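Local coordinates for regulatory Subunit of Protein Kinase A (cAMP-dependent) from Euglena gracilis (Euglena gracilis, PDB 6RSX), which binds cyclic AMP in two tandem domains and probably controls the catalytic subunit of a cAMP-dependent protein kinase, at residues T143-R146 and I147-Q151; T152-K155 and R156-E160; T64-A67 and G68-I71. All coordinates share one frame; numbering follows the deposited sequence.

Interaction 1 of 3, residues T143-R146 and I147-Q151; sequences TFRR and ILLTQ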
# COMPACT_ATOMS: atom_id res chain seq x y z
N THR A 143 -7.18 -21.34 3.74
CA THR A 143 -5.90 -20.83 4.24
C THR A 143 -5.93 -19.32 4.36
O THR A 143 -5.50 -18.76 5.38
CB THR A 143 -4.75 -21.27 3.32
OG1 THR A 143 -4.79 -22.69 3.19
CG2 THR A 143 -3.42 -20.85 3.92
N PHE A 144 -6.50 -18.64 3.36
CA PHE A 144 -6.66 -17.19 3.43
C PHE A 144 -7.42 -16.80 4.69
O PHE A 144 -7.00 -15.90 5.42
CB PHE A 144 -7.39 -16.66 2.19
CG PHE A 144 -7.62 -15.17 2.23
CD1 PHE A 144 -8.73 -14.64 2.87
CD2 PHE A 144 -6.71 -14.30 1.64
CE1 PHE A 144 -8.96 -13.28 2.93
CE2 PHE A 144 -6.91 -12.90 1.69
CZ PHE A 144 -8.04 -12.38 2.35
N ARG A 145 -8.56 -17.47 4.94
CA ARG A 145 -9.39 -17.16 6.10
C ARG A 145 -8.64 -17.34 7.40
O ARG A 145 -8.83 -16.57 8.35
CB ARG A 145 -10.67 -18.01 6.09
CG ARG A 145 -11.61 -17.62 4.95
CD ARG A 145 -12.99 -18.27 5.05
NE ARG A 145 -13.86 -17.49 5.92
CZ ARG A 145 -14.53 -16.40 5.54
NH1 ARG A 145 -15.31 -15.76 6.41
NH2 ARG A 145 -14.43 -15.95 4.29
N ARG A 146 -7.77 -18.35 7.48
CA ARG A 146 -7.01 -18.58 8.70
C ARG A 146 -6.02 -17.45 8.99
O ARG A 146 -5.96 -16.96 10.12
CB ARG A 146 -6.26 -19.91 8.63
CG ARG A 146 -7.19 -21.10 8.70
CD ARG A 146 -6.57 -22.20 9.53
NE ARG A 146 -5.49 -22.90 8.85
CZ ARG A 146 -4.23 -22.93 9.27
NH1 ARG A 146 -3.33 -23.63 8.59
NH2 ARG A 146 -3.88 -22.28 10.37
N ILE A 147 -5.24 -17.03 7.99
CA ILE A 147 -4.07 -16.18 8.25
C ILE A 147 -4.20 -14.73 7.80
O ILE A 147 -3.47 -13.88 8.34
CB ILE A 147 -2.80 -16.80 7.65
CG1 ILE A 147 -2.86 -16.72 6.14
CG2 ILE A 147 -2.62 -18.25 8.12
CD1 ILE A 147 -1.55 -17.11 5.51
N LEU A 148 -5.07 -14.40 6.86
CA LEU A 148 -5.13 -13.03 6.36
C LEU A 148 -6.46 -12.31 6.60
O LEU A 148 -6.46 -11.08 6.67
CB LEU A 148 -4.83 -13.00 4.85
CG LEU A 148 -3.36 -13.08 4.44
CD1 LEU A 148 -3.23 -13.31 2.94
CD2 LEU A 148 -2.67 -11.77 4.86
N LEU A 149 -7.58 -13.04 6.76
CA LEU A 149 -8.88 -12.38 6.67
C LEU A 149 -9.09 -11.37 7.80
O LEU A 149 -9.50 -10.22 7.55
CB LEU A 149 -10.01 -13.44 6.64
CG LEU A 149 -11.42 -12.86 6.47
CD1 LEU A 149 -12.38 -13.87 5.86
CD2 LEU A 149 -11.90 -12.42 7.83
N THR A 150 -8.82 -11.77 9.04
CA THR A 150 -9.21 -10.96 10.20
C THR A 150 -8.47 -9.63 10.21
O THR A 150 -9.09 -8.56 10.26
CB THR A 150 -8.94 -11.73 11.50
OG1 THR A 150 -9.70 -12.93 11.50
CG2 THR A 150 -9.34 -10.87 12.68
N GLN A 151 -7.14 -9.67 10.20
CA GLN A 151 -6.40 -8.43 10.33
C GLN A 151 -6.52 -7.56 9.08
O GLN A 151 -6.44 -6.33 9.18
CB GLN A 151 -4.93 -8.70 10.68
CG GLN A 151 -4.04 -9.13 9.57
CD GLN A 151 -3.98 -10.64 9.40
OE1 GLN A 151 -4.88 -11.38 9.81
NE2 GLN A 151 -2.90 -11.12 8.77
O HOH W 1 -7.92 -14.36 9.87

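Interaction 2 of 3, residues T152-K155 and R156-E160; sequences TMRK and RRQYE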
# COMPACT_ATOMS: atom_id res chain seq x y z
N THR A 152 -6.75 -8.16 7.90
CA THR A 152 -6.91 -7.33 6.71
C THR A 152 -8.22 -6.56 6.76
O THR A 152 -8.26 -5.35 6.49
CB THR A 152 -6.83 -8.16 5.42
OG1 THR A 152 -5.60 -8.88 5.41
CG2 THR A 152 -6.90 -7.25 4.16
N MET A 153 -9.32 -7.26 7.12
CA MET A 153 -10.61 -6.61 7.24
C MET A 153 -10.58 -5.51 8.30
O MET A 153 -11.08 -4.40 8.08
CB MET A 153 -11.70 -7.64 7.56
CG MET A 153 -13.07 -7.10 7.27
SD MET A 153 -14.28 -8.37 7.71
CE MET A 153 -13.53 -9.73 6.86
N ARG A 154 -9.97 -5.79 9.45
CA ARG A 154 -9.94 -4.81 10.53
C ARG A 154 -9.21 -3.53 10.11
O ARG A 154 -9.71 -2.42 10.34
CB ARG A 154 -9.27 -5.42 11.76
CG ARG A 154 -9.10 -4.41 12.88
CD ARG A 154 -8.84 -5.09 14.19
NE ARG A 154 -7.63 -5.90 14.15
CZ ARG A 154 -7.61 -7.22 14.32
NH1 ARG A 154 -8.74 -7.87 14.56
NH2 ARG A 154 -6.46 -7.88 14.26
N LYS A 155 -8.03 -3.67 9.52
CA LYS A 155 -7.23 -2.51 9.14
C LYS A 155 -7.98 -1.63 8.14
O LYS A 155 -7.98 -0.40 8.24
CB LYS A 155 -5.90 -2.99 8.56
CG LYS A 155 -4.92 -1.87 8.12
CD LYS A 155 -3.89 -1.62 9.17
CE LYS A 155 -2.94 -0.47 8.72
NZ LYS A 155 -1.90 -0.91 7.72
N ARG A 156 -8.65 -2.26 7.16
CA ARG A 156 -9.37 -1.46 6.18
C ARG A 156 -10.53 -0.72 6.82
O ARG A 156 -10.77 0.46 6.52
CB ARG A 156 -9.83 -2.34 5.02
CG ARG A 156 -8.67 -2.83 4.14
CD ARG A 156 -9.12 -3.85 3.09
NE ARG A 156 -7.99 -4.20 2.22
CZ ARG A 156 -8.11 -4.80 1.04
NH1 ARG A 156 -9.32 -5.14 0.58
NH2 ARG A 156 -7.02 -5.07 0.32
N ARG A 157 -11.26 -1.41 7.71
CA ARG A 157 -12.35 -0.77 8.43
C ARG A 157 -11.85 0.38 9.29
O ARG A 157 -12.43 1.47 9.29
CB ARG A 157 -13.07 -1.81 9.31
CG ARG A 157 -14.04 -1.20 10.32
CD ARG A 157 -15.04 -2.25 10.75
NE ARG A 157 -16.05 -1.69 11.65
CZ ARG A 157 -16.22 -2.07 12.91
NH1 ARG A 157 -17.15 -1.48 13.66
NH2 ARG A 157 -15.47 -3.03 13.42
N GLN A 158 -10.77 0.15 10.02
CA GLN A 158 -10.31 1.14 10.98
C GLN A 158 -9.88 2.44 10.32
O GLN A 158 -9.98 3.50 10.94
CB GLN A 158 -9.19 0.56 11.83
CG GLN A 158 -9.76 -0.52 12.75
CD GLN A 158 -8.70 -1.17 13.63
OE1 GLN A 158 -7.53 -1.30 13.24
NE2 GLN A 158 -9.11 -1.61 14.82
N TYR A 159 -9.43 2.39 9.08
CA TYR A 159 -8.93 3.61 8.44
C TYR A 159 -9.89 4.19 7.41
O TYR A 159 -9.56 5.19 6.77
CB TYR A 159 -7.56 3.33 7.83
CG TYR A 159 -6.47 3.27 8.87
CD1 TYR A 159 -5.85 4.43 9.32
CD2 TYR A 159 -6.10 2.06 9.46
CE1 TYR A 159 -4.85 4.39 10.29
CE2 TYR A 159 -5.10 2.01 10.43
CZ TYR A 159 -4.48 3.19 10.84
OH TYR A 159 -3.50 3.17 11.80
N GLU A 160 -11.10 3.62 7.27
CA GLU A 160 -11.99 4.07 6.21
C GLU A 160 -12.39 5.53 6.40
O GLU A 160 -12.25 6.33 5.47
CB GLU A 160 -13.24 3.17 6.14
CG GLU A 160 -13.37 2.42 4.82
CD GLU A 160 -12.96 3.26 3.59
OE1 GLU A 160 -11.91 2.97 2.98
OE2 GLU A 160 -13.70 4.21 3.24

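Interaction 3 of 3, residues T64-A67 and G68-I71; sequences TAEA and GHFI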
# COMPACT_ATOMS: atom_id res chain seq x y z
N THR A 64 -0.57 -21.23 -13.43
CA THR A 64 -0.13 -20.49 -14.61
C THR A 64 -1.36 -20.15 -15.45
O THR A 64 -2.43 -20.77 -15.32
CB THR A 64 0.88 -21.29 -15.44
OG1 THR A 64 0.26 -22.49 -15.91
CG2 THR A 64 2.07 -21.68 -14.59
N ALA A 65 -1.19 -19.15 -16.31
CA ALA A 65 -2.23 -18.72 -17.23
C ALA A 65 -1.56 -18.27 -18.52
O ALA A 65 -0.64 -17.45 -18.46
CB ALA A 65 -3.02 -17.53 -16.67
N GLU A 66 -2.05 -18.76 -19.65
CA GLU A 66 -1.52 -18.31 -20.94
C GLU A 66 -2.02 -16.92 -21.25
O GLU A 66 -3.11 -16.53 -20.83
CB GLU A 66 -1.94 -19.25 -22.07
CG GLU A 66 -1.29 -20.61 -22.02
CD GLU A 66 -1.81 -21.52 -23.13
OE1 GLU A 66 -2.33 -21.00 -24.15
OE2 GLU A 66 -1.71 -22.76 -22.98
N ALA A 67 -1.21 -16.17 -22.01
CA ALA A 67 -1.61 -14.84 -22.47
C ALA A 67 -3.04 -14.85 -22.99
O ALA A 67 -3.42 -15.69 -23.81
CB ALA A 67 -0.66 -14.38 -23.59
N GLY A 68 -3.83 -13.90 -22.50
CA GLY A 68 -5.21 -13.72 -22.91
C GLY A 68 -6.24 -14.51 -22.11
O GLY A 68 -7.43 -14.25 -22.25
N HIS A 69 -5.81 -15.43 -21.27
CA HIS A 69 -6.76 -16.23 -20.51
C HIS A 69 -7.13 -15.54 -19.19
O HIS A 69 -6.30 -14.90 -18.53
CB HIS A 69 -6.19 -17.62 -20.26
CG HIS A 69 -6.13 -18.46 -21.50
ND1 HIS A 69 -6.72 -19.70 -21.58
CD2 HIS A 69 -5.55 -18.23 -22.71
CE1 HIS A 69 -6.51 -20.21 -22.78
NE2 HIS A 69 -5.81 -19.34 -23.49
N PHE A 70 -8.40 -15.70 -18.80
CA PHE A 70 -8.91 -15.11 -17.56
C PHE A 70 -8.58 -16.00 -16.37
O PHE A 70 -8.97 -17.18 -16.31
CB PHE A 70 -10.42 -14.87 -17.63
CG PHE A 70 -10.82 -13.73 -18.52
CD1 PHE A 70 -11.04 -13.94 -19.87
CD2 PHE A 70 -10.95 -12.44 -18.02
CE1 PHE A 70 -11.41 -12.88 -20.71
CE2 PHE A 70 -11.31 -11.36 -18.86
CZ PHE A 70 -11.53 -11.58 -20.18
N ILE A 71 -7.91 -15.42 -15.38
CA ILE A 71 -7.66 -16.11 -14.13
C ILE A 71 -8.93 -16.17 -13.29
O ILE A 71 -9.19 -17.16 -12.59
CB ILE A 71 -6.52 -15.39 -13.40
CG1 ILE A 71 -5.24 -15.60 -14.22
CG2 ILE A 71 -6.34 -15.97 -12.01
CD1 ILE A 71 -4.37 -14.38 -14.29

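Interaction 1 of 3, residues T143-R146 and I147-Q151
Phe144 O gathers the amides of the next turn: Leu148 N reaches it at 2.8 Å in a nearly straight bond, while Leu149 N and Ile147 N add weak ones, and the regular helical bond from Ile147 N goes to Thr143 O at 3.1 Å. A water bridges the junction, donating to Arg145 O and accepting from Thr150 N. Gln151 turns its amide back, and NE2 bonds Ile147 O at 2.9 Å, in the carbonyl plane and with its own amide plane nearly aligned. Among the side chains, the Phe144 ring swings out opposite its backbone N (chi1 178°) and slides beneath the next turn. Leu148 CB sits over one ring face, 4.0 Å from the centroid, a CH-pi contact, and Leu149 CB closes on Phe144 CE1 at 3.9 Å. Arg145 runs alongside Leu149, whose CD1 lies over the guanidinium face, 3.3 Å from Arg145 CZ. Elsewhere the Phe144 ring meets Phe81, with planes at about 60°, and side chains of helix 115-120, which carries cAMP-pocket residues. With an alanine at Phe144, Leu148 CB would probably be left without its aromatic floor, and a gap would open against Phe81 and Met119. This is the junction where helix 141-147 passes into helix 149-165, consistent with the B and C helices that follow the beta barrel in cyclic nucleotide-binding domains.

Interaction 2 of 3, residues T152-K155 and R156-E160
Arg154 and Gln158 run side by side, one turn apart on the long alpha-helix 149-165, which leads from the first cyclic nucleotide-binding domain toward the second. Arg154 CG, a methylene, rests against the amide of Gln158, 3.3 Å from its CD, while the guanidinium and amide planes stand 58° apart. On another side of the helix Thr152 and Arg156 also point the same way: CG2 of Thr152 lies over one face of the guanidinium, 3.8 Å from Arg156 NE. A third pair is Lys155 and Tyr159, where the lysine chain, bent at chi2 (99°), lays Lys155 CE 3.7 Å from Tyr159 CE2. Regular i to i+4 backbone bonds set these spacings, among them Gln158 N to Arg154 O at 2.8 Å and Arg157 N to Met153 O at 3.0 Å.

Farther out, the polar ends are fixed by other parts of the chain. Lys155 NZ bonds the carbonyls of Ala181 and Leu184, anchoring it at the end of helix 174-183, and Thr152 OG1 bonds Leu148 O. Arg156 extends fully to form salt bridges with Asp182 and with Glu115, a residue of the first cAMP pocket, so it is a second-shell residue that probably steadies that carboxylate. Tyr159, finally, turns its ring edge to its partner's backbone: Lys155 O lies in the ring plane, 3.3 Å from Tyr159 CD2.

Interaction 3 of 3, residues T64-A67 and G68-I71
Glu66 and His69 are the first and last residues of a type II beta turn, and the contact is tight at its backbone but looser toward solvent. The tight part begins with His69 N, which bonds Glu66 O at 2.9 Å with an N-H...O angle of 160°, closing the turn. Gly68 takes the third position, with a positive phi (89°) that suits a type II turn; a CB there would fall only 2.6 Å from Ala67 O, a clash that any side chain at this point would meet. Below the turn the two arms meet once more, and Ala65 CB packs on Ile71 CG1 at 3.8 Å, a small apolar touch between the chain coming in and the chain going out.

The solvent side is different. Glu66 and His69 lie alongside each other and point the same way, with the flat groups 53° apart. Glu66 CB comes 3.8 Å from His69 CD2, an off-centre CH-pi contact. Farther out, Glu66 OE1 stays 3.9 Å from His69 NE2. Ala67 O lies at the edge of the His69 ring, in its plane, 3.5 Å from His69 CD2. The imidazole is modelled in two conformations, so what it touches holds for one of them.

Around the turn, Ala65 pairs with Val134 of strand 134-140, whereas Gly68 and His69 pair with Ala130, and Ile71 with Val128, of strand 127-130. Gln129 NE2 adds a bond to Gly68 O. The segment thus carries the chain round the corner from one sheet of the cupin-like beta barrel, through strand 61-65, to the other, through strand 70-72.

From the N terminus the chain first meets interaction 3, where residues 64-71 turn the corner between the two sheets of the first domain. It then makes the rest of that barrel before reaching interaction 1 at 143-151, whose centre is about 26 Å from that of interaction 3. Interaction 2 follows at once in 152-160. The three are in series, with no nesting or crossing; only interaction 3 closes a beta turn, while interactions 1 and 2 run along helix. These two share helix 149-165, their centres about 14 Å apart: the first joins that helix to helix 141-147 and the barrel, the second carries it on to helix 174-183, so the pair connects the two cyclic nucleotide-binding domains.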